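Local atomic coordinates of early 35 kDa protein (Autographa californica nucleopolyhedrovirus, PDB entry 1P35), a protein that inhibits host caspases and so blocks the apoptotic response of the infected insect cell, and also suppresses the host's antiviral RNA interference. Residues 10-15 and 192-197; 22-27 and 167-172; 39-44 and 121-126; 243-248 and 261-266. All coordinates share one frame; numbering follows the deposited sequence.

Interaction 1 (10-15 and 192-197); sequences VSQTII and EYDVVA
Ser11 meets the second strand through CB, which packs beside OD2 of Asp194. The Ser11 hydroxyl itself accepts a nearly straight hydrogen bond from NE2 of Gln12, lying in the plane of that amide. Gln12 has a positive phi (49°), unusual within a strand. Its backbone N gives a hydrogen bond of 3.1 Å to Asp194 OD2, and comes to this oxygen from above the carboxylate plane. Asp194 CG, anti to its own backbone N (chi1 -176°), carries the carboxylate toward the first strand. The other oxygen, OD1, is bonded to His282, so both oxygens have a partner. Regular pairing starts at Thr13. Its N donates to Asp194 O at 3.0 Å, and Val196 N donates to Thr13 O at 3.1 Å. Thr13 thus binds the residues before and after Val195. A water joins Thr13 OG1 to Asp194 O. Thr13 CG2 rests on Val195 CG2 at 3.8 Å. Ile14 points to the other face of the sheet. There its CG2 lies 3.9 Å from Val196 CG2, the two side chains running side by side toward helix 62-74. Ile15 N bonds to Val196 O at 3.0 Å. Ile15 CD1 reaches back to Val195 CG2 at 3.9 Å, while Ile15 CB sits 4.0 Å from Ala197 CB. Phe181 packs on Val195 and Ala197 on this same face. The pattern is that of a parallel beta ladder between strands 10-21 and 191-199. On the other edge of the second strand, Asp194 and Val195 both face Leu281 and form a classic beta bulge.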
# COMPACT_ATOMS: atom_id res chain seq x y z
N VAL A 10 -1.04 -15.09 -17.97
CA VAL A 10 -0.50 -13.94 -17.29
C VAL A 10 -1.47 -12.79 -17.29
O VAL A 10 -2.38 -12.77 -18.08
CB VAL A 10 0.83 -13.43 -18.01
CG1 VAL A 10 0.57 -13.08 -19.49
CG2 VAL A 10 1.36 -12.20 -17.32
N SER A 11 -1.24 -11.83 -16.38
CA SER A 11 -2.02 -10.58 -16.31
C SER A 11 -1.28 -9.55 -15.48
O SER A 11 -0.19 -9.81 -14.96
CB SER A 11 -3.43 -10.78 -15.71
OG SER A 11 -3.43 -11.06 -14.32
N GLN A 12 -1.84 -8.35 -15.40
CA GLN A 12 -1.28 -7.31 -14.57
C GLN A 12 0.24 -7.04 -14.72
O GLN A 12 1.00 -7.08 -13.74
CB GLN A 12 -1.57 -7.62 -13.10
CG GLN A 12 -3.04 -7.89 -12.75
CD GLN A 12 -3.16 -8.52 -11.35
OE1 GLN A 12 -3.05 -7.83 -10.32
NE2 GLN A 12 -3.32 -9.84 -11.33
N THR A 13 0.66 -6.72 -15.94
CA THR A 13 2.03 -6.41 -16.23
C THR A 13 2.26 -4.92 -15.96
O THR A 13 1.48 -4.06 -16.40
CB THR A 13 2.39 -6.81 -17.70
OG1 THR A 13 2.19 -8.23 -17.87
CG2 THR A 13 3.83 -6.50 -18.03
N ILE A 14 3.31 -4.62 -15.22
CA ILE A 14 3.69 -3.26 -14.86
C ILE A 14 5.13 -3.04 -15.30
O ILE A 14 6.01 -3.83 -14.97
CB ILE A 14 3.56 -3.06 -13.35
CG1 ILE A 14 2.13 -3.46 -12.93
CG2 ILE A 14 3.77 -1.61 -12.98
CD1 ILE A 14 1.86 -3.31 -11.45
N ILE A 15 5.38 -1.93 -15.99
CA ILE A 15 6.66 -1.64 -16.56
C ILE A 15 7.09 -0.23 -16.30
O ILE A 15 6.26 0.67 -16.30
CB ILE A 15 6.59 -1.77 -18.10
CG1 ILE A 15 6.25 -3.20 -18.49
CG2 ILE A 15 7.87 -1.21 -18.76
CD1 ILE A 15 5.93 -3.32 -20.03
N GLU A 192 -4.77 -10.10 -26.06
CA GLU A 192 -5.38 -9.41 -24.91
C GLU A 192 -4.28 -8.69 -24.20
O GLU A 192 -3.21 -9.26 -24.02
CB GLU A 192 -5.99 -10.40 -23.90
CG GLU A 192 -7.18 -11.22 -24.38
CD GLU A 192 -7.68 -12.20 -23.33
OE1 GLU A 192 -8.41 -11.78 -22.40
OE2 GLU A 192 -7.33 -13.39 -23.42
N TYR A 193 -4.51 -7.43 -23.83
CA TYR A 193 -3.50 -6.68 -23.09
C TYR A 193 -3.98 -6.25 -21.70
O TYR A 193 -5.14 -6.03 -21.49
CB TYR A 193 -3.11 -5.42 -23.80
CG TYR A 193 -2.37 -5.59 -25.08
CD1 TYR A 193 -3.04 -5.91 -26.28
CD2 TYR A 193 -0.99 -5.33 -25.13
CE1 TYR A 193 -2.35 -5.93 -27.50
CE2 TYR A 193 -0.30 -5.35 -26.32
CZ TYR A 193 -0.96 -5.64 -27.51
OH TYR A 193 -0.21 -5.58 -28.67
N ASP A 194 -3.05 -6.19 -20.75
CA ASP A 194 -3.35 -5.75 -19.40
C ASP A 194 -1.99 -5.33 -18.84
O ASP A 194 -1.30 -6.12 -18.18
CB ASP A 194 -3.98 -6.84 -18.51
CG ASP A 194 -4.37 -6.28 -17.14
OD1 ASP A 194 -4.52 -5.03 -17.06
OD2 ASP A 194 -4.52 -7.06 -16.18
N VAL A 195 -1.65 -4.08 -19.11
CA VAL A 195 -0.34 -3.56 -18.76
C VAL A 195 -0.40 -2.02 -18.63
O VAL A 195 -1.24 -1.36 -19.27
CB VAL A 195 0.66 -3.99 -19.90
CG1 VAL A 195 0.17 -3.39 -21.33
CG2 VAL A 195 2.05 -3.54 -19.60
N VAL A 196 0.45 -1.49 -17.75
CA VAL A 196 0.62 -0.05 -17.54
C VAL A 196 2.15 0.11 -17.63
O VAL A 196 2.90 -0.83 -17.31
CB VAL A 196 0.09 0.48 -16.15
CG1 VAL A 196 -1.43 0.29 -16.05
CG2 VAL A 196 0.71 -0.28 -15.00
N ALA A 197 2.58 1.27 -18.13
CA ALA A 197 3.98 1.60 -18.27
C ALA A 197 4.23 3.10 -18.02
O ALA A 197 3.38 3.98 -18.30
CB ALA A 197 4.50 1.21 -19.64
O HOH W 1 -0.36 -8.79 -18.54

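Interaction 2 (22-27 and 167-172); sequences KQTREL and SFEYNP
An antiparallel beta ladder pairs Arg25, Glu26 and Leu27 with Tyr170, Glu169 and Phe168. Arg25 and Tyr170 exchange two backbone hydrogen bonds, Arg25 N to Tyr170 O and Tyr170 N to Arg25 O, both 2.8 Å. Leu27 and Phe168 form the next hydrogen-bonded pair, with 3.0 Å from Leu27 N to Phe168 O. The side chains of these two pairs share one face. Leu27 CB lies off-centre above the Phe168 ring, and Leu27 CD2 comes to 3.5 Å from Phe168 CZ. Tyr170 runs beside Arg25, and its OH meets the edge of the guanidinium. Asp17 of strand 10-21 takes both, by a salt bridge from Arg25 and a hydrogen bond from Tyr170. Strand 24-33 thus lies between strands 10-21 and 164-170. On the other face Glu26 and Glu169 are a non-hydrogen-bonded pair. Their carboxylates turn to separate bases: Glu26 to Arg16 and Lys58, Glu169 to Arg53. Beyond the ladder, Asn171 ND2 bonds to Gln23 O at a modelled 2.5 Å, a doubtful length. Pro172 CG packs 3.6 Å from Arg25 CD, the two side chains crossing at about a right angle. A water donates to Gln23 O and Pro172 O.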
# COMPACT_ATOMS: atom_id res chain seq x y z
N LYS A 22 23.48 9.41 -19.14
CA LYS A 22 23.63 9.57 -20.58
C LYS A 22 23.73 8.26 -21.39
O LYS A 22 23.36 8.25 -22.56
CB LYS A 22 24.83 10.51 -20.89
CG LYS A 22 24.95 10.89 -22.37
CD LYS A 22 25.99 11.97 -22.65
CE LYS A 22 26.03 12.35 -24.15
NZ LYS A 22 26.92 13.54 -24.46
N GLN A 23 24.23 7.17 -20.82
CA GLN A 23 24.30 5.94 -21.62
C GLN A 23 23.74 4.71 -20.96
O GLN A 23 24.08 3.60 -21.34
CB GLN A 23 25.71 5.59 -22.04
CG GLN A 23 26.68 5.34 -20.94
CD GLN A 23 27.41 6.61 -20.62
OE1 GLN A 23 27.56 7.45 -21.48
NE2 GLN A 23 27.88 6.75 -19.39
N THR A 24 22.89 4.91 -19.98
CA THR A 24 22.30 3.81 -19.27
C THR A 24 20.84 4.10 -19.00
O THR A 24 20.46 5.27 -18.75
CB THR A 24 23.02 3.58 -17.90
OG1 THR A 24 24.45 3.65 -18.07
CG2 THR A 24 22.60 2.23 -17.32
N ARG A 25 20.03 3.05 -19.04
CA ARG A 25 18.60 3.19 -18.71
C ARG A 25 18.25 1.95 -17.90
O ARG A 25 19.00 0.96 -17.92
CB ARG A 25 17.70 3.30 -19.98
CG ARG A 25 17.89 4.56 -20.81
CD ARG A 25 16.92 4.60 -22.01
NE ARG A 25 15.52 4.52 -21.59
CZ ARG A 25 14.73 5.59 -21.43
NH1 ARG A 25 15.19 6.81 -21.67
NH2 ARG A 25 13.48 5.45 -21.02
N GLU A 26 17.14 2.02 -17.15
CA GLU A 26 16.73 0.88 -16.34
C GLU A 26 15.30 0.42 -16.69
O GLU A 26 14.39 1.23 -16.90
CB GLU A 26 16.82 1.20 -14.84
CG GLU A 26 16.34 0.06 -13.94
CD GLU A 26 16.12 0.53 -12.49
OE1 GLU A 26 15.29 1.43 -12.29
OE2 GLU A 26 16.76 0.01 -11.55
N LEU A 27 15.15 -0.89 -16.80
CA LEU A 27 13.89 -1.50 -17.08
C LEU A 27 13.45 -2.28 -15.85
O LEU A 27 14.20 -3.12 -15.36
CB LEU A 27 13.98 -2.47 -18.27
CG LEU A 27 12.65 -3.22 -18.43
CD1 LEU A 27 11.58 -2.21 -18.90
CD2 LEU A 27 12.75 -4.34 -19.46
N SER A 167 14.43 -6.41 -12.75
CA SER A 167 14.87 -5.07 -13.07
C SER A 167 16.35 -5.13 -13.43
O SER A 167 17.09 -5.93 -12.88
CB SER A 167 14.61 -4.10 -11.90
OG SER A 167 15.14 -4.59 -10.68
N PHE A 168 16.79 -4.29 -14.35
CA PHE A 168 18.17 -4.33 -14.74
C PHE A 168 18.51 -3.03 -15.49
O PHE A 168 17.60 -2.32 -15.95
CB PHE A 168 18.42 -5.59 -15.61
CG PHE A 168 17.62 -5.62 -16.93
CD1 PHE A 168 17.87 -4.68 -17.93
CD2 PHE A 168 16.58 -6.53 -17.11
CE1 PHE A 168 17.07 -4.64 -19.10
CE2 PHE A 168 15.78 -6.51 -18.25
CZ PHE A 168 16.03 -5.54 -19.25
N GLU A 169 19.79 -2.70 -15.55
CA GLU A 169 20.23 -1.54 -16.30
C GLU A 169 20.83 -2.01 -17.61
O GLU A 169 21.44 -3.08 -17.69
CB GLU A 169 21.30 -0.73 -15.56
CG GLU A 169 20.72 0.19 -14.52
CD GLU A 169 21.77 0.78 -13.63
OE1 GLU A 169 22.81 1.20 -14.16
OE2 GLU A 169 21.56 0.85 -12.40
N TYR A 170 20.62 -1.24 -18.65
CA TYR A 170 21.18 -1.59 -19.94
C TYR A 170 21.71 -0.31 -20.62
O TYR A 170 21.43 0.84 -20.17
CB TYR A 170 20.15 -2.31 -20.81
CG TYR A 170 18.91 -1.48 -21.13
CD1 TYR A 170 18.00 -1.13 -20.14
CD2 TYR A 170 18.65 -1.06 -22.44
CE1 TYR A 170 16.85 -0.36 -20.45
CE2 TYR A 170 17.51 -0.29 -22.75
CZ TYR A 170 16.64 0.06 -21.77
OH TYR A 170 15.66 0.97 -22.07
N ASN A 171 22.48 -0.52 -21.69
CA ASN A 171 23.09 0.56 -22.48
C ASN A 171 22.43 0.61 -23.86
O ASN A 171 22.84 -0.09 -24.78
CB ASN A 171 24.58 0.27 -22.56
CG ASN A 171 25.20 0.28 -21.22
OD1 ASN A 171 25.75 -0.72 -20.74
ND2 ASN A 171 25.08 1.43 -20.53
N PRO A 172 21.47 1.52 -24.05
CA PRO A 172 20.71 1.71 -25.30
C PRO A 172 21.57 1.93 -26.54
O PRO A 172 22.51 2.73 -26.52
CB PRO A 172 19.85 2.94 -25.01
CG PRO A 172 19.80 2.98 -23.49
CD PRO A 172 21.19 2.60 -23.10
O HOH W 2 24.44 3.66 -24.41

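Interaction 3 (39-44 and 121-126); sequences TKPVLM and HDYTDK
Lys40 and Tyr123 bury the most surface here, followed by His121. The Lys40 chain is extended and slides past the Tyr123 ring in the opposite direction. Its CD lies over one ring face, 4.0 Å from the ring centroid, as a CH-pi contact. The chain ends in a hydrogen bond of 2.8 Å from Lys40 NZ to the backbone O of Asp122. The Asp122 carboxylate is farther off, with OD2 4.5 Å from Lys40 NZ, too far for a salt bridge. Asp122 has a positive phi and is the C-prime residue of a Schellman motif that ends helix 110-120. The ammonium therefore sits by a helix C-terminus, where its charge is probably favourable. Tyr123 points its hydroxyl the other way, to the backbone O of Pro41, which lies at the rim of the ring, close to level with it. This hydrogen bond is modelled very short, so its exact length is doubtful. Tyr123 CE2 also touches Pro41 CD at 4.1 Å. His121 crosses Leu43 obliquely. Leu43 CD2 reaches its ring off-centre, 3.8 Å from His121 CD2. The second methyl, Leu43 CD1, lies 4.3 Å from Tyr123 CD2. Phe4 meets Tyr123 edge-to-face, and Leu118 of helix 110-120 packs on both Tyr123 and Leu43. Val153 of strand 148-154 touches Pro41 and His121. Asp125 N-caps helix 126-135. The turn between two helices is thus set against the start of strand 42-48.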
# COMPACT_ATOMS: atom_id res chain seq x y z
N THR A 39 6.24 -27.89 -14.35
CA THR A 39 7.38 -28.64 -13.80
C THR A 39 8.69 -28.05 -14.36
O THR A 39 9.76 -28.28 -13.81
CB THR A 39 7.26 -30.14 -14.15
OG1 THR A 39 7.20 -30.29 -15.57
CG2 THR A 39 5.97 -30.71 -13.56
N LYS A 40 8.60 -27.29 -15.44
CA LYS A 40 9.78 -26.63 -16.05
C LYS A 40 9.68 -25.11 -15.95
O LYS A 40 8.62 -24.57 -15.66
CB LYS A 40 9.92 -27.07 -17.51
CG LYS A 40 10.21 -28.57 -17.57
CD LYS A 40 10.17 -29.13 -18.98
CE LYS A 40 10.55 -30.62 -18.97
NZ LYS A 40 10.53 -31.14 -20.36
N PRO A 41 10.79 -24.39 -16.14
CA PRO A 41 10.68 -22.94 -16.03
C PRO A 41 9.90 -22.23 -17.15
O PRO A 41 9.64 -22.77 -18.25
CB PRO A 41 12.14 -22.49 -15.99
CG PRO A 41 12.92 -23.83 -15.58
CD PRO A 41 12.18 -24.79 -16.43
N VAL A 42 9.50 -21.00 -16.82
CA VAL A 42 8.82 -20.12 -17.74
C VAL A 42 9.99 -19.31 -18.32
O VAL A 42 10.84 -18.81 -17.57
CB VAL A 42 7.87 -19.14 -16.97
CG1 VAL A 42 7.30 -18.10 -17.92
CG2 VAL A 42 6.76 -19.91 -16.27
N LEU A 43 10.06 -19.22 -19.64
CA LEU A 43 11.09 -18.43 -20.31
C LEU A 43 10.35 -17.21 -20.92
O LEU A 43 9.56 -17.36 -21.85
CB LEU A 43 11.75 -19.23 -21.44
CG LEU A 43 12.11 -20.68 -21.08
CD1 LEU A 43 12.97 -21.33 -22.16
CD2 LEU A 43 12.84 -20.68 -19.74
N MET A 44 10.55 -16.04 -20.33
CA MET A 44 9.93 -14.85 -20.87
C MET A 44 11.02 -14.05 -21.58
O MET A 44 12.07 -13.81 -21.01
CB MET A 44 9.30 -14.00 -19.76
CG MET A 44 8.80 -12.65 -20.27
SD MET A 44 7.82 -11.65 -19.12
CE MET A 44 9.02 -11.20 -17.83
N HIS A 121 17.10 -25.56 -20.10
CA HIS A 121 15.94 -25.48 -19.19
C HIS A 121 15.06 -26.70 -19.24
O HIS A 121 13.90 -26.70 -18.81
CB HIS A 121 15.16 -24.18 -19.46
CG HIS A 121 15.95 -22.97 -19.13
ND1 HIS A 121 16.45 -22.76 -17.86
CD2 HIS A 121 16.44 -21.97 -19.90
CE1 HIS A 121 17.21 -21.68 -17.86
NE2 HIS A 121 17.23 -21.18 -19.08
N ASP A 122 15.66 -27.76 -19.76
CA ASP A 122 15.05 -29.06 -19.87
C ASP A 122 13.94 -29.16 -20.93
O ASP A 122 13.10 -30.07 -20.86
CB ASP A 122 14.54 -29.52 -18.50
CG ASP A 122 14.49 -31.03 -18.37
OD1 ASP A 122 15.04 -31.74 -19.25
OD2 ASP A 122 13.91 -31.51 -17.38
N TYR A 123 13.89 -28.22 -21.87
CA TYR A 123 12.90 -28.34 -22.94
C TYR A 123 13.67 -28.91 -24.11
O TYR A 123 14.43 -28.20 -24.77
CB TYR A 123 12.28 -26.98 -23.32
CG TYR A 123 11.37 -26.40 -22.26
CD1 TYR A 123 10.06 -26.84 -22.12
CD2 TYR A 123 11.83 -25.43 -21.38
CE1 TYR A 123 9.23 -26.32 -21.14
CE2 TYR A 123 11.01 -24.90 -20.39
CZ TYR A 123 9.71 -25.35 -20.28
OH TYR A 123 8.89 -24.84 -19.30
N THR A 124 13.46 -30.21 -24.36
CA THR A 124 14.16 -30.88 -25.44
C THR A 124 13.33 -31.55 -26.53
O THR A 124 13.85 -31.88 -27.58
CB THR A 124 15.12 -31.94 -24.89
OG1 THR A 124 14.36 -32.94 -24.20
CG2 THR A 124 16.12 -31.31 -23.91
N ASP A 125 12.05 -31.76 -26.29
CA ASP A 125 11.23 -32.41 -27.31
C ASP A 125 11.07 -31.53 -28.55
O ASP A 125 11.24 -30.31 -28.49
CB ASP A 125 9.87 -32.79 -26.72
CG ASP A 125 9.17 -31.61 -26.06
OD1 ASP A 125 9.77 -31.00 -25.15
OD2 ASP A 125 8.01 -31.32 -26.44
N LYS A 126 10.73 -32.14 -29.68
CA LYS A 126 10.57 -31.35 -30.89
C LYS A 126 9.33 -30.44 -30.76
O LYS A 126 9.32 -29.31 -31.24
CB LYS A 126 10.44 -32.26 -32.12
CG LYS A 126 10.83 -31.56 -33.43
CD LYS A 126 10.62 -32.43 -34.67
CE LYS A 126 9.12 -32.75 -34.86
NZ LYS A 126 8.80 -33.46 -36.15

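Interaction 4 (243-248 and 261-266); sequences KALEFT and WKIFCN
The Phe247 ring covers the pyrrole side of Trp261 in an offset stack, with ring centroids 4.4 Å apart and planes at 27°. Phe247 CE1 is the bump: it sits 3.4 Å from Trp261 CG, toward the rim of the indole. In return Trp261 CB lies over a face of the Phe247 ring. With CG between its own backbone N and carbonyl carbon (chi1 56°), the Phe247 ring is turned over Trp261 on the facing strand. Next in the row, Ile263 CD1 touches the edge of the Phe247 ring, 3.9 Å from CE2. The same methyl lies over the centre of the Phe264 ring, so it sits between the two phenyl groups, at the edge of one and over the face of the other. Leu245 runs alongside Phe264 and presses CD2 to 3.5 Å from Phe264 CD2. These groups are carried by a beta hairpin of strands 238-249 and 259-271. Leu245 and Ile263 form a hydrogen-bonded pair, with 2.7 Å from Leu245 N to Ile263 O. Lys243 and Asn266 form another. The register shifts by one between the two pairs, which makes a beta bulge at Phe264 and Cys265, where Phe264 has a positive phi (43°). The Ala244 methyl rests against both Cys265 SG, at 3.4 Å, and Lys262 CG, at 3.7 Å. On that side the extended Lys262 chain lies beside Glu246, whose OE2 is 3.6 Å from Lys262 CG. Their charged ends do not pair with each other: Glu246 OE2 bonds to Tyr231, and Lys262 NZ bonds to Tyr242. Tyr81 meets Trp261 edge-to-face.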
# COMPACT_ATOMS: atom_id res chain seq x y z
N LYS A 243 -8.84 5.91 -25.98
CA LYS A 243 -10.22 5.59 -26.25
C LYS A 243 -10.90 5.59 -24.89
O LYS A 243 -10.24 5.37 -23.85
CB LYS A 243 -10.36 4.24 -26.92
CG LYS A 243 -10.17 4.31 -28.42
CD LYS A 243 -10.22 2.94 -29.06
CE LYS A 243 -10.24 3.11 -30.61
NZ LYS A 243 -10.41 1.80 -31.20
N ALA A 244 -12.21 5.85 -24.88
CA ALA A 244 -12.97 5.86 -23.65
C ALA A 244 -14.33 5.29 -23.93
O ALA A 244 -14.85 5.41 -25.04
CB ALA A 244 -13.10 7.31 -23.11
N LEU A 245 -14.94 4.69 -22.91
CA LEU A 245 -16.25 4.11 -23.03
C LEU A 245 -17.13 5.19 -22.45
O LEU A 245 -16.87 5.68 -21.33
CB LEU A 245 -16.37 2.85 -22.19
CG LEU A 245 -17.76 2.23 -22.28
CD1 LEU A 245 -18.01 1.61 -23.69
CD2 LEU A 245 -17.86 1.16 -21.25
N GLU A 246 -18.18 5.54 -23.19
CA GLU A 246 -19.08 6.59 -22.74
C GLU A 246 -20.54 6.24 -22.90
O GLU A 246 -20.93 5.51 -23.78
CB GLU A 246 -18.78 7.88 -23.51
CG GLU A 246 -17.36 8.32 -23.39
CD GLU A 246 -17.16 9.73 -23.85
OE1 GLU A 246 -18.15 10.44 -23.89
OE2 GLU A 246 -16.02 10.15 -24.14
N PHE A 247 -21.35 6.76 -22.00
CA PHE A 247 -22.75 6.52 -22.05
C PHE A 247 -23.45 7.52 -21.15
O PHE A 247 -22.78 8.34 -20.51
CB PHE A 247 -23.11 5.09 -21.66
CG PHE A 247 -22.61 4.69 -20.33
CD1 PHE A 247 -23.36 4.96 -19.20
CD2 PHE A 247 -21.36 4.09 -20.20
CE1 PHE A 247 -22.87 4.64 -17.93
CE2 PHE A 247 -20.87 3.77 -18.95
CZ PHE A 247 -21.64 4.05 -17.80
N THR A 248 -24.78 7.45 -21.13
CA THR A 248 -25.60 8.35 -20.34
C THR A 248 -26.63 7.69 -19.39
O THR A 248 -27.15 6.62 -19.67
CB THR A 248 -26.33 9.34 -21.28
OG1 THR A 248 -25.39 10.30 -21.80
CG2 THR A 248 -27.42 10.06 -20.55
N TRP A 261 -21.06 9.73 -18.40
CA TRP A 261 -19.97 8.90 -17.95
C TRP A 261 -18.84 8.79 -18.99
O TRP A 261 -19.07 8.80 -20.20
CB TRP A 261 -20.49 7.52 -17.62
CG TRP A 261 -21.50 7.43 -16.53
CD1 TRP A 261 -22.80 7.90 -16.55
CD2 TRP A 261 -21.38 6.67 -15.32
NE1 TRP A 261 -23.48 7.46 -15.45
CE2 TRP A 261 -22.64 6.70 -14.67
CE3 TRP A 261 -20.33 5.95 -14.72
CZ2 TRP A 261 -22.89 6.04 -13.46
CZ3 TRP A 261 -20.58 5.28 -13.49
CH2 TRP A 261 -21.86 5.34 -12.89
N LYS A 262 -17.61 8.74 -18.51
CA LYS A 262 -16.48 8.55 -19.38
C LYS A 262 -15.54 7.66 -18.58
O LYS A 262 -14.85 8.13 -17.65
CB LYS A 262 -15.85 9.89 -19.76
CG LYS A 262 -14.73 9.74 -20.82
CD LYS A 262 -14.15 11.12 -21.19
CE LYS A 262 -13.07 11.04 -22.20
NZ LYS A 262 -12.51 12.41 -22.49
N ILE A 263 -15.55 6.37 -18.91
CA ILE A 263 -14.72 5.38 -18.24
C ILE A 263 -13.85 4.52 -19.18
O ILE A 263 -13.90 4.67 -20.40
CB ILE A 263 -15.58 4.43 -17.33
CG1 ILE A 263 -16.68 3.77 -18.13
CG2 ILE A 263 -16.21 5.26 -16.22
CD1 ILE A 263 -17.43 2.67 -17.36
N PHE A 264 -13.10 3.60 -18.56
CA PHE A 264 -12.14 2.68 -19.23
C PHE A 264 -11.30 3.34 -20.26
O PHE A 264 -11.23 2.88 -21.40
CB PHE A 264 -12.83 1.50 -19.88
CG PHE A 264 -13.85 0.84 -19.04
CD1 PHE A 264 -13.67 0.68 -17.68
CD2 PHE A 264 -14.95 0.25 -19.63
CE1 PHE A 264 -14.56 -0.06 -16.93
CE2 PHE A 264 -15.85 -0.49 -18.89
CZ PHE A 264 -15.65 -0.65 -17.53
N CYS A 265 -10.70 4.47 -19.90
CA CYS A 265 -9.82 5.13 -20.82
C CYS A 265 -8.48 4.40 -20.88
O CYS A 265 -7.79 4.22 -19.84
CB CYS A 265 -9.57 6.60 -20.41
SG CYS A 265 -11.09 7.62 -20.35
N ASN A 266 -8.10 4.02 -22.10
CA ASN A 266 -6.87 3.30 -22.38
C ASN A 266 -6.10 4.01 -23.51
O ASN A 266 -6.69 4.50 -24.50
CB ASN A 266 -7.21 1.87 -22.76
CG ASN A 266 -7.75 1.08 -21.58
OD1 ASN A 266 -6.97 0.62 -20.72
ND2 ASN A 266 -9.09 0.95 -21.50

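Interaction 1 lies near the centre of the chain; the others lie about 18 to 24 Å out, measured between centres. Interactions 1 and 2 touch: Ile15 CG2 meets Leu27 CD1 at 3.8 Å, and their strands 10-21 and 24-33 are neighbours. Interactions 2 and 4 are antiparallel and buried, and both place their charged groups with partners elsewhere. Interaction 1 is parallel, with small aliphatic contacts on both faces. Interaction 4 adds ring stacking. Interactions 1 and 3 are partly buried; interaction 3 alone has no strand ladder, and side chains bond to backbone oxygens there. Interactions 2 and 3 lie on the opposite side of the chain's centre from interaction 4.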